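Local coordinates for protein acetylxylan esterase (Geobacillus stearothermophilus, PDB 5BN1) that removes acetyl groups from the xylose backbone units of xylan and xylo-oligosaccharides as a homooctameric serine esterase of the GDSL family, at residues A[6-12]-A[80-86]. The protein carries 1 engineered substitution. Sequence-based numbering, arbitrary orientation.
Sequences GEKLLFI and QKPDWVS
The indole of Trp84 meets Glu7 at its pyrrole edge. Trp84 NE1 gives a bent hydrogen bond to Glu7 OE2 (2.9 Å, 137° at the hydrogen). The donor comes from above the carboxylate plane, and the carboxylate and ring planes lie 31° apart. Gly4 N also bonds OE2, so two N-H groups grip this oxygen. With an alanine at Glu7, the indole N-H and Gly4 N are likely to lose their shared acceptor. One face of the Phe11 ring carries Leu9 CD1, set off toward the rim. Ser86 CB meets the same ring obliquely, 3.6 Å from Phe11 CD1, and water 3 lies at the ring edge, in plane. Leu9, Phe11, Trp84 and Ser86 share one sheet face, where Leu9 CD1 also rests on Trp84 CB (3.9 Å).

Strands 8-12 and 84-86 run parallel. They are neighbours in the central parallel sheet of the SGNH hydrolase fold. Helix 66-78 lies in the crossover from strand 55-58 to 84-88, and Ile12 and Val85 touch it. Backbone bonds Leu10 N to Trp84 O, Ser86 N to Leu10 O and Ile12 N to Ser86 O join them. Lys8 O accepts from both Trp84 N and Asp83 N. Asp83 OD2 takes Lys8 N on its anti lone pair (2.8 Å, nearly straight), while OD1 forms a salt bridge with Lys129. On the other face, Leu10 lies across Gln80, its CD1 3.7 Å from Gln80 CB. A bend at chi3 (-89°) turns Lys8 NZ onto Gln80 O, which it hydrogen-bonds in the carbonyl plane (2.8 Å), and water 1 links NZ to Gln80 OE1.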
ATOM      1  N   GLY A   6     -29.109  10.636  28.603  1.00 27.54           N
ATOM      2  CA  GLY A   6     -30.017  10.221  27.607  1.00 31.48           C
ATOM      3  C   GLY A   6     -30.124  11.223  26.470  1.00 25.14           C
ATOM      4  O   GLY A   6     -30.779  10.886  25.460  1.00 34.04           O
ATOM      5  N   GLU A   7     -29.383  12.320  26.603  1.00 24.11           N
ATOM      6  CA  GLU A   7     -29.463  13.384  25.518  1.00 22.66           C
ATOM      7  C   GLU A   7     -28.369  13.215  24.489  1.00 22.18           C
ATOM      8  O   GLU A   7     -27.360  12.572  24.788  1.00 21.34           O
ATOM      9  CB  GLU A   7     -29.322  14.721  26.022  1.00 20.86           C
ATOM     10  CG  GLU A   7     -30.553  15.201  26.823  1.00 26.50           C
ATOM     11  CD  GLU A   7     -30.333  16.419  27.631  1.00 26.27           C
ATOM     12  OE1 GLU A   7     -31.250  16.529  28.463  1.00 42.33           O
ATOM     13  OE2 GLU A   7     -29.342  17.253  27.748  1.00 32.02           O
ATOM     14  N   LYS A   8     -28.686  13.577  23.250  1.00 20.57           N
ATOM     15  CA  LYS A   8     -27.786  13.453  22.118  1.00 19.68           C
ATOM     16  C   LYS A   8     -27.160  14.821  21.863  1.00 22.84           C
ATOM     17  O   LYS A   8     -27.802  15.828  21.641  1.00 19.16           O
ATOM     18  CB  LYS A   8     -28.439  12.978  20.876  1.00 20.23           C
ATOM     19  CG  LYS A   8     -27.538  12.929  19.685  1.00 24.66           C
ATOM     20  CD  LYS A   8     -28.227  12.582  18.374  1.00 29.81           C
ATOM     21  CE  LYS A   8     -28.324  11.180  18.041  1.00 29.13           C
ATOM     22  NZ  LYS A   8     -28.839  10.858  16.705  1.00 27.86           N
ATOM     23  N   LEU A   9     -25.812  14.868  21.887  1.00 18.51           N
ATOM     24  CA  LEU A   9     -25.024  16.070  21.679  1.00 17.23           C
ATOM     25  C   LEU A   9     -24.306  15.881  20.381  1.00 18.10           C
ATOM     26  O   LEU A   9     -23.569  14.893  20.201  1.00 16.54           O
ATOM     27  CB  LEU A   9     -24.028  16.264  22.815  1.00 17.04           C
ATOM     28  CG  LEU A   9     -22.837  17.224  22.597  1.00 17.17           C
ATOM     29  CD1 LEU A   9     -23.304  18.644  22.265  1.00 17.20           C
ATOM     30  CD2 LEU A   9     -22.053  17.259  23.871  1.00 20.03           C
ATOM     31  N   LEU A  10     -24.520  16.776  19.414  1.00 15.92           N
ATOM     32  CA  LEU A  10     -24.008  16.677  18.099  1.00 15.59           C
ATOM     33  C   LEU A  10     -23.094  17.847  17.903  1.00 15.77           C
ATOM     34  O   LEU A  10     -23.448  19.005  18.091  1.00 15.64           O
ATOM     35  CB  LEU A  10     -25.095  16.678  17.024  1.00 17.28           C
ATOM     36  CG  LEU A  10     -24.717  16.575  15.582  1.00 18.89           C
ATOM     37  CD1 LEU A  10     -25.875  15.940  14.817  1.00 21.98           C
ATOM     38  CD2 LEU A  10     -24.476  17.924  14.941  1.00 18.24           C
ATOM     39  N   PHE A  11     -21.836  17.590  17.443  1.00 13.99           N
ATOM     40  CA  PHE A  11     -20.833  18.615  17.144  1.00 15.46           C
ATOM     41  C   PHE A  11     -20.720  18.713  15.650  1.00 13.36           C
ATOM     42  O   PHE A  11     -20.681  17.748  14.891  1.00 16.06           O
ATOM     43  CB  PHE A  11     -19.458  18.207  17.709  1.00 14.76           C
ATOM     44  CG  PHE A  11     -19.343  18.245  19.186  1.00 14.36           C
ATOM     45  CD1 PHE A  11     -18.817  19.327  19.784  1.00 13.77           C
ATOM     46  CD2 PHE A  11     -19.623  17.076  19.952  1.00 15.60           C
ATOM     47  CE1 PHE A  11     -18.635  19.410  21.157  1.00 17.04           C
ATOM     48  CE2 PHE A  11     -19.406  17.126  21.309  1.00 14.51           C
ATOM     49  CZ  PHE A  11     -18.940  18.251  21.924  1.00 15.16           C
ATOM     50  N   ILE A  12     -20.663  19.993  15.207  1.00 14.52           N
ATOM     51  CA  ILE A  12     -20.513  20.274  13.806  1.00 14.59           C
ATOM     52  C   ILE A  12     -19.514  21.448  13.625  1.00 13.56           C
ATOM     53  O   ILE A  12     -19.340  22.307  14.490  1.00 14.80           O
ATOM     54  CB  ILE A  12     -21.828  20.427  13.029  1.00 15.16           C
ATOM     55  CG1 ILE A  12     -21.644  20.296  11.516  1.00 15.36           C
ATOM     56  CG2 ILE A  12     -22.522  21.712  13.478  1.00 15.75           C
ATOM     57  CD1 ILE A  12     -22.929  20.124  10.684  1.00 16.62           C
ATOM     58  N   GLN A  80     -30.686  14.055  12.282  1.00 22.12           N
ATOM     59  CA  GLN A  80     -30.096  13.316  13.422  1.00 23.43           C
ATOM     60  C   GLN A  80     -30.824  13.466  14.704  1.00 21.78           C
ATOM     61  O   GLN A  80     -30.498  12.864  15.730  1.00 26.65           O
ATOM     62  CB  GLN A  80     -28.623  13.788  13.640  1.00 23.23           C
ATOM     63  CG  GLN A  80     -27.801  13.711  12.394  1.00 24.25           C
ATOM     64  CD  GLN A  80     -27.704  12.332  11.726  1.00 32.73           C
ATOM     65  OE1 GLN A  80     -27.581  11.320  12.395  1.00 33.44           O
ATOM     66  NE2 GLN A  80     -27.746  12.298  10.406  1.00 32.13           N
ATOM     67  N   LYS A  81     -31.812  14.351  14.715  1.00 22.39           N
ATOM     68  CA  LYS A  81     -32.585  14.651  15.898  1.00 23.83           C
ATOM     69  C   LYS A  81     -31.805  14.831  17.141  1.00 24.33           C
ATOM     70  O   LYS A  81     -32.049  14.221  18.167  1.00 24.36           O
ATOM     71  CB  LYS A  81     -33.613  13.513  16.102  1.00 28.87           C
ATOM     72  CG  LYS A  81     -34.445  13.206  14.867  1.00 33.96           C
ATOM     73  CD  LYS A  81     -35.328  14.410  14.492  1.00 42.17           C
ATOM     74  CE  LYS A  81     -36.312  14.116  13.344  1.00 49.55           C
ATOM     75  NZ  LYS A  81     -37.147  12.979  13.829  1.00 59.32           N
ATOM     76  N   PRO A  82     -30.812  15.713  17.125  1.00 20.03           N
ATOM     77  CA  PRO A  82     -30.156  15.989  18.331  1.00 18.75           C
ATOM     78  C   PRO A  82     -30.837  16.746  19.373  1.00 22.51           C
ATOM     79  O   PRO A  82     -31.761  17.531  19.116  1.00 23.30           O
ATOM     80  CB  PRO A  82     -28.928  16.835  17.839  1.00 21.29           C
ATOM     81  CG  PRO A  82     -29.548  17.599  16.651  1.00 20.19           C
ATOM     82  CD  PRO A  82     -30.414  16.615  16.004  1.00 21.86           C
ATOM     83  N   ASP A  83     -30.412  16.604  20.600  1.00 20.44           N
ATOM     84  CA  ASP A  83     -30.866  17.437  21.696  1.00 20.43           C
ATOM     85  C   ASP A  83     -30.104  18.699  21.927  1.00 19.13           C
ATOM     86  O   ASP A  83     -30.573  19.760  22.166  1.00 20.50           O
ATOM     87  CB  ASP A  83     -30.898  16.642  22.989  1.00 22.97           C
ATOM     88  CG  ASP A  83     -31.793  15.451  22.891  1.00 25.13           C
ATOM     89  OD1 ASP A  83     -33.093  15.714  22.707  1.00 27.56           O
ATOM     90  OD2 ASP A  83     -31.400  14.266  22.857  1.00 24.54           O
ATOM     91  N   TRP A  84     -28.748  18.633  21.641  1.00 18.37           N
ATOM     92  CA  TRP A  84     -27.896  19.735  21.742  1.00 16.57           C
ATOM     93  C   TRP A  84     -26.986  19.754  20.490  1.00 16.68           C
ATOM     94  O   TRP A  84     -26.586  18.690  19.998  1.00 17.65           O
ATOM     95  CB  TRP A  84     -26.973  19.650  22.934  1.00 18.82           C
ATOM     96  CG  TRP A  84     -27.606  19.851  24.203  1.00 19.16           C
ATOM     97  CD1 TRP A  84     -28.280  18.920  24.913  1.00 26.40           C
ATOM     98  CD2 TRP A  84     -27.680  21.096  24.927  1.00 20.02           C
ATOM     99  NE1 TRP A  84     -28.797  19.543  26.052  1.00 24.42           N
ATOM    100  CE2 TRP A  84     -28.444  20.854  26.073  1.00 28.01           C
ATOM    101  CE3 TRP A  84     -27.235  22.388  24.667  1.00 22.58           C
ATOM    102  CZ2 TRP A  84     -28.739  21.847  26.975  1.00 26.30           C
ATOM    103  CZ3 TRP A  84     -27.486  23.372  25.610  1.00 25.58           C
ATOM    104  CH2 TRP A  84     -28.224  23.081  26.738  1.00 26.68           C
ATOM    105  N   VAL A  85     -26.856  20.956  19.922  1.00 16.61           N
ATOM    106  CA  VAL A  85     -25.992  21.157  18.758  1.00 15.65           C
ATOM    107  C   VAL A  85     -24.939  22.173  19.089  1.00 14.93           C
ATOM    108  O   VAL A  85     -25.143  23.304  19.475  1.00 16.32           O
ATOM    109  CB  VAL A  85     -26.769  21.632  17.490  1.00 16.66           C
ATOM    110  CG1 VAL A  85     -25.838  21.847  16.275  1.00 18.13           C
ATOM    111  CG2 VAL A  85     -27.790  20.636  17.106  1.00 16.87           C
ATOM    112  N   SER A  86     -23.663  21.744  18.941  1.00 13.97           N
ATOM    113  CA  SER A  86     -22.459  22.549  19.122  1.00 13.73           C
ATOM    114  C   SER A  86     -21.882  22.880  17.721  1.00 14.04           C
ATOM    115  O   SER A  86     -21.717  22.000  16.883  1.00 15.10           O
ATOM    116  CB  SER A  86     -21.337  21.854  19.924  1.00 13.63           C
ATOM    117  OG  SER A  86     -20.239  22.661  20.083  1.00 16.41           O
TER
HETATM  118  O   HOH W   1     -26.775  10.974  14.904  1.00 36.70           O
HETATM  119  O   HOH W   2     -31.663  11.141  18.231  1.00 38.88           O
HETATM  120  O   HOH W   3     -18.690  22.205  17.655  1.00 16.61           O